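Local coordinates for protein subtilase cytotoxin subunit A (Escherichia coli, PDB 2IY9) that cleaves the host endoplasmic reticulum chaperone BiP as the serine protease subunit of the AB5 subtilase cytotoxin, provoking ER stress and cell death, at residues E296-K307 against R319-F330; M37-V48 against A283-R291. One frame throughout, in Å; residues are numbered along the deposited sequence.

Contact 1: residues E296-K307 against R319-F330; sequences ELKRTLLESADK and RVLNAEKAISMF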
# COMPACT_ATOMS: atom_id res chain seq x y z
N GLU A 296 -10.56 9.10 9.60
CA GLU A 296 -9.63 9.47 10.67
C GLU A 296 -8.22 8.92 10.45
O GLU A 296 -7.23 9.63 10.64
CB GLU A 296 -10.15 9.06 12.06
CG GLU A 296 -9.27 9.62 13.20
CD GLU A 296 -9.50 8.98 14.57
OE1 GLU A 296 -10.49 8.23 14.75
OE2 GLU A 296 -8.67 9.24 15.48
N LEU A 297 -8.12 7.65 10.06
CA LEU A 297 -6.82 7.05 9.71
C LEU A 297 -6.15 7.81 8.58
O LEU A 297 -4.98 8.21 8.70
CB LEU A 297 -6.99 5.57 9.34
CG LEU A 297 -7.01 4.57 10.50
CD1 LEU A 297 -7.67 3.27 10.04
CD2 LEU A 297 -5.59 4.31 10.99
N LYS A 298 -6.89 8.05 7.49
CA LYS A 298 -6.34 8.77 6.34
C LYS A 298 -5.89 10.18 6.72
O LYS A 298 -4.76 10.58 6.39
CB LYS A 298 -7.34 8.82 5.19
CG LYS A 298 -6.83 9.58 3.96
CD LYS A 298 -7.68 9.30 2.72
CE LYS A 298 -7.20 10.16 1.55
NZ LYS A 298 -8.01 9.91 0.34
N ARG A 299 -6.76 10.92 7.40
CA ARG A 299 -6.45 12.27 7.89
C ARG A 299 -5.18 12.30 8.76
O ARG A 299 -4.30 13.12 8.54
CB ARG A 299 -7.65 12.86 8.66
CG ARG A 299 -7.43 14.28 9.15
CD ARG A 299 -8.65 14.80 9.93
NE ARG A 299 -8.90 14.03 11.16
CZ ARG A 299 -9.96 13.24 11.36
NH1 ARG A 299 -10.91 13.11 10.44
NH2 ARG A 299 -10.08 12.59 12.52
N THR A 300 -5.10 11.41 9.75
CA THR A 300 -3.92 11.41 10.62
C THR A 300 -2.65 11.12 9.82
O THR A 300 -1.64 11.79 10.01
CB THR A 300 -4.07 10.46 11.82
OG1 THR A 300 -5.21 10.87 12.60
CG2 THR A 300 -2.82 10.50 12.71
N LEU A 301 -2.70 10.17 8.90
CA LEU A 301 -1.55 9.89 8.04
C LEU A 301 -1.10 11.12 7.25
O LEU A 301 0.08 11.48 7.26
CB LEU A 301 -1.84 8.75 7.06
CG LEU A 301 -0.62 8.31 6.22
CD1 LEU A 301 0.35 7.48 7.08
CD2 LEU A 301 -1.07 7.52 5.01
N LEU A 302 -2.06 11.77 6.60
CA LEU A 302 -1.77 12.92 5.75
C LEU A 302 -1.36 14.15 6.53
O LEU A 302 -0.41 14.83 6.14
CB LEU A 302 -2.95 13.23 4.83
CG LEU A 302 -3.37 12.07 3.93
CD1 LEU A 302 -4.44 12.55 2.96
CD2 LEU A 302 -2.17 11.45 3.17
N GLU A 303 -2.09 14.45 7.61
CA GLU A 303 -1.75 15.60 8.45
C GLU A 303 -0.37 15.47 9.08
O GLU A 303 0.36 16.46 9.19
CB GLU A 303 -2.79 15.82 9.56
CG GLU A 303 -3.93 16.73 9.14
CD GLU A 303 -5.03 16.84 10.18
OE1 GLU A 303 -6.15 17.26 9.81
OE2 GLU A 303 -4.78 16.50 11.36
N SER A 304 -0.02 14.26 9.49
CA SER A 304 1.25 14.00 10.15
C SER A 304 2.43 13.95 9.18
O SER A 304 3.59 14.02 9.61
CB SER A 304 1.17 12.69 10.94
OG SER A 304 1.24 11.60 10.04
N ALA A 305 2.16 13.80 7.88
CA ALA A 305 3.23 13.78 6.87
C ALA A 305 4.07 15.07 6.90
O ALA A 305 3.53 16.16 7.11
CB ALA A 305 2.64 13.58 5.48
N ASP A 306 5.37 14.93 6.68
CA ASP A 306 6.24 16.09 6.47
C ASP A 306 5.88 16.76 5.14
O ASP A 306 5.63 16.09 4.14
CB ASP A 306 7.72 15.67 6.48
CG ASP A 306 8.20 15.20 7.86
OD1 ASP A 306 7.64 15.63 8.90
OD2 ASP A 306 9.16 14.41 7.89
N LYS A 307 5.83 18.09 5.13
CA LYS A 307 5.44 18.82 3.94
C LYS A 307 6.65 19.55 3.34
O LYS A 307 7.25 20.38 4.02
CB LYS A 307 4.32 19.82 4.28
CG LYS A 307 3.16 19.26 5.14
CD LYS A 307 2.30 18.26 4.37
CE LYS A 307 0.97 17.95 5.07
NZ LYS A 307 1.09 17.27 6.40
N ARG A 319 3.59 16.06 0.49
CA ARG A 319 3.57 15.14 1.62
C ARG A 319 4.56 13.98 1.55
O ARG A 319 4.59 13.22 0.56
CB ARG A 319 2.17 14.57 1.86
CG ARG A 319 1.12 15.58 2.21
CD ARG A 319 -0.11 14.89 2.71
NE ARG A 319 -1.27 15.76 2.68
CZ ARG A 319 -2.19 15.76 1.72
NH1 ARG A 319 -2.09 14.92 0.69
NH2 ARG A 319 -3.22 16.60 1.79
N VAL A 320 5.33 13.84 2.63
CA VAL A 320 6.27 12.73 2.78
C VAL A 320 5.96 11.98 4.07
O VAL A 320 5.80 12.58 5.14
CB VAL A 320 7.74 13.22 2.74
CG1 VAL A 320 8.71 12.10 3.13
CG2 VAL A 320 8.08 13.76 1.35
N LEU A 321 5.88 10.65 3.94
CA LEU A 321 5.57 9.76 5.05
C LEU A 321 6.45 10.01 6.27
O LEU A 321 7.68 9.96 6.18
CB LEU A 321 5.72 8.30 4.59
CG LEU A 321 5.47 7.23 5.66
CD1 LEU A 321 4.01 7.28 6.12
CD2 LEU A 321 5.87 5.83 5.17
N ASN A 322 5.80 10.29 7.40
CA ASN A 322 6.47 10.39 8.69
C ASN A 322 5.75 9.44 9.64
O ASN A 322 4.67 9.76 10.13
CB ASN A 322 6.43 11.82 9.24
CG ASN A 322 7.18 11.97 10.56
OD1 ASN A 322 7.42 10.99 11.28
ND2 ASN A 322 7.55 13.21 10.89
N ALA A 323 6.35 8.27 9.85
CA ALA A 323 5.75 7.20 10.66
C ALA A 323 5.72 7.56 12.14
O ALA A 323 4.76 7.23 12.83
CB ALA A 323 6.48 5.89 10.45
N GLU A 324 6.78 8.22 12.61
CA GLU A 324 6.87 8.63 14.01
C GLU A 324 5.67 9.49 14.38
O GLU A 324 4.97 9.22 15.36
CB GLU A 324 8.19 9.36 14.31
CG GLU A 324 8.22 10.01 15.70
CD GLU A 324 9.50 10.79 15.95
OE1 GLU A 324 9.49 12.03 15.76
OE2 GLU A 324 10.51 10.17 16.34
N LYS A 325 5.43 10.53 13.58
CA LYS A 325 4.32 11.44 13.81
C LYS A 325 2.95 10.78 13.59
O LYS A 325 2.05 10.97 14.40
CB LYS A 325 4.49 12.70 12.95
CG LYS A 325 3.54 13.85 13.29
CD LYS A 325 3.88 14.51 14.62
CE LYS A 325 3.08 15.80 14.83
NZ LYS A 325 1.64 15.62 14.47
N ALA A 326 2.80 10.01 12.50
CA ALA A 326 1.54 9.29 12.24
C ALA A 326 1.14 8.36 13.38
O ALA A 326 0.00 8.39 13.85
CB ALA A 326 1.63 8.50 10.92
N ILE A 327 2.09 7.54 13.83
CA ILE A 327 1.83 6.54 14.85
C ILE A 327 1.62 7.22 16.21
O ILE A 327 0.64 6.95 16.90
CB ILE A 327 2.92 5.43 14.89
CG1 ILE A 327 2.82 4.57 13.62
CG2 ILE A 327 2.81 4.58 16.18
CD1 ILE A 327 4.06 3.73 13.31
N SER A 328 2.52 8.15 16.55
CA SER A 328 2.39 8.95 17.77
C SER A 328 1.03 9.65 17.87
O SER A 328 0.33 9.49 18.87
CB SER A 328 3.53 9.98 17.87
OG SER A 328 3.52 10.62 19.13
N MET A 329 0.65 10.38 16.83
CA MET A 329 -0.64 11.10 16.81
C MET A 329 -1.84 10.16 16.96
O MET A 329 -2.73 10.39 17.78
CB MET A 329 -0.80 11.93 15.54
CG MET A 329 -0.03 13.25 15.51
SD MET A 329 -0.24 14.32 16.96
CE MET A 329 -1.98 14.75 16.88
N PHE A 330 -1.86 9.11 16.15
CA PHE A 330 -3.01 8.22 16.16
C PHE A 330 -3.11 7.44 17.46
O PHE A 330 -4.19 7.33 18.04
CB PHE A 330 -2.98 7.26 14.97
CG PHE A 330 -4.28 6.56 14.75
CD1 PHE A 330 -5.32 7.18 14.06
CD2 PHE A 330 -4.48 5.28 15.27
CE1 PHE A 330 -6.53 6.53 13.87
CE2 PHE A 330 -5.70 4.63 15.08
CZ PHE A 330 -6.72 5.25 14.38
O HOH W 1 -6.97 7.57 17.54
O HOH W 2 2.81 10.46 7.79
O HOH W 3 1.43 17.20 11.89
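Leu297 sets its CD2 methyl over one face of the Phe330 ring, 3.9 Å from the ring centroid to CD2 and 21° off the normal, a CH-pi contact displaced toward the rim by CZ and CE1. The ring reaches this position because Phe330 CG lies anti to its backbone N (chi1 -167°), which carries it across to helix 294-304. Thr300 OG1 lies at the ring edge, in its plane, while water 1 sits over the opposite face and donates to both Glu296 OE2 and Phe330 O. Thr300 also sets CG2 against helix 323-331, 3.8 Å from Met329 CB.

The axes of 296-304 and 323-330 approach to 8.4 Å, their directions 138° apart, and the two helices are joined through a beta hairpin, 306-307 with 319-320. Its hydrogen-bonded pair, Asp306 and Val320, exchanges bonds both ways, 2.8 Å from Asp306 N to Val320 O and 2.7 Å from Val320 N to Asp306 O. Beyond it, Asn322 ND2 donates to Asp306 OD1 from above the carboxylate plane, the two flat groups being steeply inclined to each other. The same Asn322 N-caps helix 323-331, its OD1 accepting from Lys325 N. On the other hairpin face the guanidinium of Arg319 takes Leu302 CB over one face, and its NH1 bonds Asp248 O.

Contact 2: residues M37-V48 against A283-R291; sequences MSLTDKNTPVVV and AAMTSCNPR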
# COMPACT_ATOMS: atom_id res chain seq x y z
N MET A 37 7.43 2.27 17.88
CA MET A 37 6.81 0.95 17.84
C MET A 37 6.23 0.53 19.19
O MET A 37 5.26 -0.23 19.24
CB MET A 37 7.80 -0.10 17.31
CG MET A 37 8.28 0.20 15.90
SD MET A 37 6.96 0.83 14.83
CE MET A 37 5.98 -0.66 14.59
N SER A 38 6.81 1.04 20.27
CA SER A 38 6.32 0.79 21.62
C SER A 38 4.90 1.31 21.85
O SER A 38 4.18 0.80 22.70
CB SER A 38 7.28 1.40 22.65
OG SER A 38 7.12 2.81 22.71
N LEU A 39 4.51 2.32 21.06
CA LEU A 39 3.18 2.93 21.14
C LEU A 39 2.05 2.09 20.53
O LEU A 39 0.87 2.39 20.75
CB LEU A 39 3.19 4.32 20.47
CG LEU A 39 4.26 5.33 20.88
CD1 LEU A 39 4.07 6.63 20.13
CD2 LEU A 39 4.25 5.56 22.38
N THR A 40 2.40 1.07 19.75
CA THR A 40 1.41 0.20 19.10
C THR A 40 0.93 -0.90 20.05
O THR A 40 1.61 -1.25 21.02
CB THR A 40 1.96 -0.43 17.79
OG1 THR A 40 3.03 -1.33 18.09
CG2 THR A 40 2.46 0.65 16.83
N ASP A 41 -0.25 -1.44 19.75
CA ASP A 41 -0.89 -2.47 20.58
C ASP A 41 -0.78 -3.82 19.87
O ASP A 41 -1.60 -4.15 19.00
CB ASP A 41 -2.36 -2.08 20.85
CG ASP A 41 -3.16 -3.16 21.58
OD1 ASP A 41 -4.05 -2.81 22.38
OD2 ASP A 41 -2.93 -4.37 21.34
N LYS A 42 0.22 -4.61 20.25
CA LYS A 42 0.48 -5.92 19.63
C LYS A 42 -0.57 -6.97 20.02
O LYS A 42 -0.61 -8.07 19.47
CB LYS A 42 1.90 -6.42 19.96
CG LYS A 42 2.10 -6.93 21.40
CD LYS A 42 3.55 -7.38 21.66
CE LYS A 42 3.92 -8.67 20.92
NZ LYS A 42 5.40 -8.95 20.93
N ASN A 43 -1.42 -6.61 20.97
CA ASN A 43 -2.48 -7.49 21.44
C ASN A 43 -3.75 -7.39 20.61
O ASN A 43 -4.67 -8.17 20.78
CB ASN A 43 -2.76 -7.22 22.92
CG ASN A 43 -1.58 -7.59 23.81
OD1 ASN A 43 -1.09 -8.72 23.77
ND2 ASN A 43 -1.09 -6.62 24.59
N THR A 44 -3.78 -6.41 19.70
CA THR A 44 -4.91 -6.22 18.79
C THR A 44 -4.50 -6.75 17.42
O THR A 44 -3.59 -6.20 16.80
CB THR A 44 -5.30 -4.74 18.69
OG1 THR A 44 -5.78 -4.29 19.97
CG2 THR A 44 -6.39 -4.54 17.65
N PRO A 45 -5.16 -7.82 16.96
CA PRO A 45 -4.78 -8.38 15.67
C PRO A 45 -5.09 -7.41 14.53
O PRO A 45 -6.15 -6.78 14.51
CB PRO A 45 -5.63 -9.65 15.56
CG PRO A 45 -6.03 -9.95 17.01
CD PRO A 45 -6.25 -8.60 17.58
N VAL A 46 -4.13 -7.28 13.63
CA VAL A 46 -4.27 -6.45 12.45
C VAL A 46 -3.87 -7.29 11.27
O VAL A 46 -2.75 -7.81 11.24
CB VAL A 46 -3.35 -5.20 12.52
CG1 VAL A 46 -3.40 -4.41 11.21
CG2 VAL A 46 -3.74 -4.30 13.68
N VAL A 47 -4.78 -7.43 10.31
CA VAL A 47 -4.53 -8.18 9.09
C VAL A 47 -4.54 -7.19 7.92
O VAL A 47 -5.53 -6.51 7.68
CB VAL A 47 -5.61 -9.26 8.84
CG1 VAL A 47 -5.32 -10.04 7.57
CG2 VAL A 47 -5.73 -10.21 10.04
N VAL A 48 -3.42 -7.12 7.21
CA VAL A 48 -3.35 -6.29 6.02
C VAL A 48 -3.68 -7.14 4.80
O VAL A 48 -3.16 -8.25 4.63
CB VAL A 48 -1.94 -5.66 5.86
CG1 VAL A 48 -1.85 -4.84 4.56
CG2 VAL A 48 -1.61 -4.78 7.08
N ALA A 283 -1.09 -0.06 9.17
CA ALA A 283 -1.33 -1.26 9.99
C ALA A 283 -0.97 -1.00 11.46
O ALA A 283 -1.74 -1.34 12.36
CB ALA A 283 -0.56 -2.45 9.45
N ALA A 284 0.20 -0.40 11.68
CA ALA A 284 0.69 -0.06 13.01
C ALA A 284 -0.28 0.88 13.73
O ALA A 284 -0.59 0.68 14.90
CB ALA A 284 2.08 0.56 12.92
N MET A 285 -0.75 1.91 13.02
CA MET A 285 -1.76 2.82 13.57
C MET A 285 -3.04 2.08 13.95
O MET A 285 -3.58 2.29 15.06
CB MET A 285 -2.08 3.91 12.55
CG MET A 285 -0.89 4.77 12.17
SD MET A 285 -1.20 5.78 10.72
CE MET A 285 -2.47 6.92 11.25
N THR A 286 -3.52 1.21 13.07
CA THR A 286 -4.82 0.53 13.29
C THR A 286 -4.81 -0.32 14.56
O THR A 286 -5.86 -0.50 15.20
CB THR A 286 -5.24 -0.36 12.11
OG1 THR A 286 -4.32 -1.45 12.00
CG2 THR A 286 -5.28 0.42 10.80
N SER A 287 -3.64 -0.85 14.92
CA SER A 287 -3.49 -1.63 16.15
C SER A 287 -4.03 -0.86 17.36
O SER A 287 -4.59 -1.46 18.28
CB SER A 287 -2.03 -2.05 16.37
OG SER A 287 -1.21 -0.99 16.89
N CYS A 288 -3.88 0.47 17.33
CA CYS A 288 -4.29 1.35 18.44
C CYS A 288 -5.78 1.63 18.53
O CYS A 288 -6.30 1.95 19.61
CB CYS A 288 -3.50 2.67 18.38
SG CYS A 288 -1.77 2.37 18.74
N ASN A 289 -6.48 1.53 17.40
CA ASN A 289 -7.94 1.60 17.37
C ASN A 289 -8.46 1.09 16.04
O ASN A 289 -8.59 1.86 15.08
CB ASN A 289 -8.46 3.01 17.64
CG ASN A 289 -10.00 3.07 17.66
OD1 ASN A 289 -10.68 2.04 17.76
ND2 ASN A 289 -10.53 4.26 17.54
N PRO A 290 -8.73 -0.22 15.96
CA PRO A 290 -9.20 -0.84 14.72
C PRO A 290 -10.62 -0.43 14.34
O PRO A 290 -11.01 -0.59 13.18
CB PRO A 290 -9.14 -2.33 15.04
CG PRO A 290 -9.26 -2.41 16.52
CD PRO A 290 -8.58 -1.21 17.05
N ARG A 291 -11.37 0.10 15.30
CA ARG A 291 -12.71 0.59 15.03
C ARG A 291 -12.75 2.05 14.56
O ARG A 291 -13.83 2.59 14.36
CB ARG A 291 -13.61 0.46 16.26
CG ARG A 291 -13.79 -0.96 16.77
CD ARG A 291 -14.68 -0.99 18.00
NE ARG A 291 -13.99 -0.55 19.21
CZ ARG A 291 -14.03 0.69 19.73
NH1 ARG A 291 -14.73 1.65 19.14
NH2 ARG A 291 -13.36 0.96 20.84
O HOH W 4 -5.89 -1.40 20.68
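This is a mixed contact, methyl groups set against helix oxygens, with one direct hydrogen bond, in which the C-terminal end of helix 271-288 lies against the chain leading from helix 34-38 into strand 47-52. At its inner end Val48 CG2 presses on Ala283 CB at 3.5 Å, tighter than usual for two carbons. One turn further along the helix, Val46 straddles Thr286 OG1, with CG1 at 3.2 Å and CG2 at 3.4 Å from that oxygen. Thr286 OG1 is held by its donation to Ala283 O, a carbonyl that also accepts from Ser287 N on the same face of its plane.

In the subtilase fold, strand 47-52 is an inner strand of the parallel seven-stranded sheet, between 111-116 and 147-149, and carries Asp52, assigned to the charge relay system; helix 271-288 carries the assigned serine, Ser272, in its first turn. The contact therefore joins the chain entering that strand to the far end of the serine's helix, with the Val48 side chain about 10 Å from that of Asp52.

Ser287 makes the direct polar link. With OG between the backbone N and the carbonyl carbon (chi1 78°), the hydroxyl donates back to Ala284 O and accepts from Asp41 N at 3.1 Å, the N-H pointing at it at 159°. Asp41 opens a type I turn ending at Thr44, and water 4 bridges the turn to the helix end: it donates to Asp41 OD1 and Ser287 O and accepts from Thr44 OG1. Thr44 CG2 touches Pro290 CG of the proline ring at 3.7 Å. Beside Ser287, Cys288 SG comes near Leu39 O and forms the disulfide to Cys331.

Contact 2 (37-48 with 283-291) and contact 1 (296-307 with 319-330) follow in series along the chain, their centres 15 Å apart. Helix 271-288 of contact 2 is followed in the chain, after a short loop, by helix 294-304 of contact 1, and the two regions touch directly: Met285 O lies 3.1 Å from Phe330 CD2, and Ile327 CD1 3.8 Å from Ala284 CB. Helix 323-331 thus packs against both earlier helices, with the Cys288–Cys331 disulfide as a covalent tie. The A2 region, 322-347, begins in contact 1 and enters the SubB pore; the arrangement is consistent with its start being held on the protease core by these helices and the disulfide.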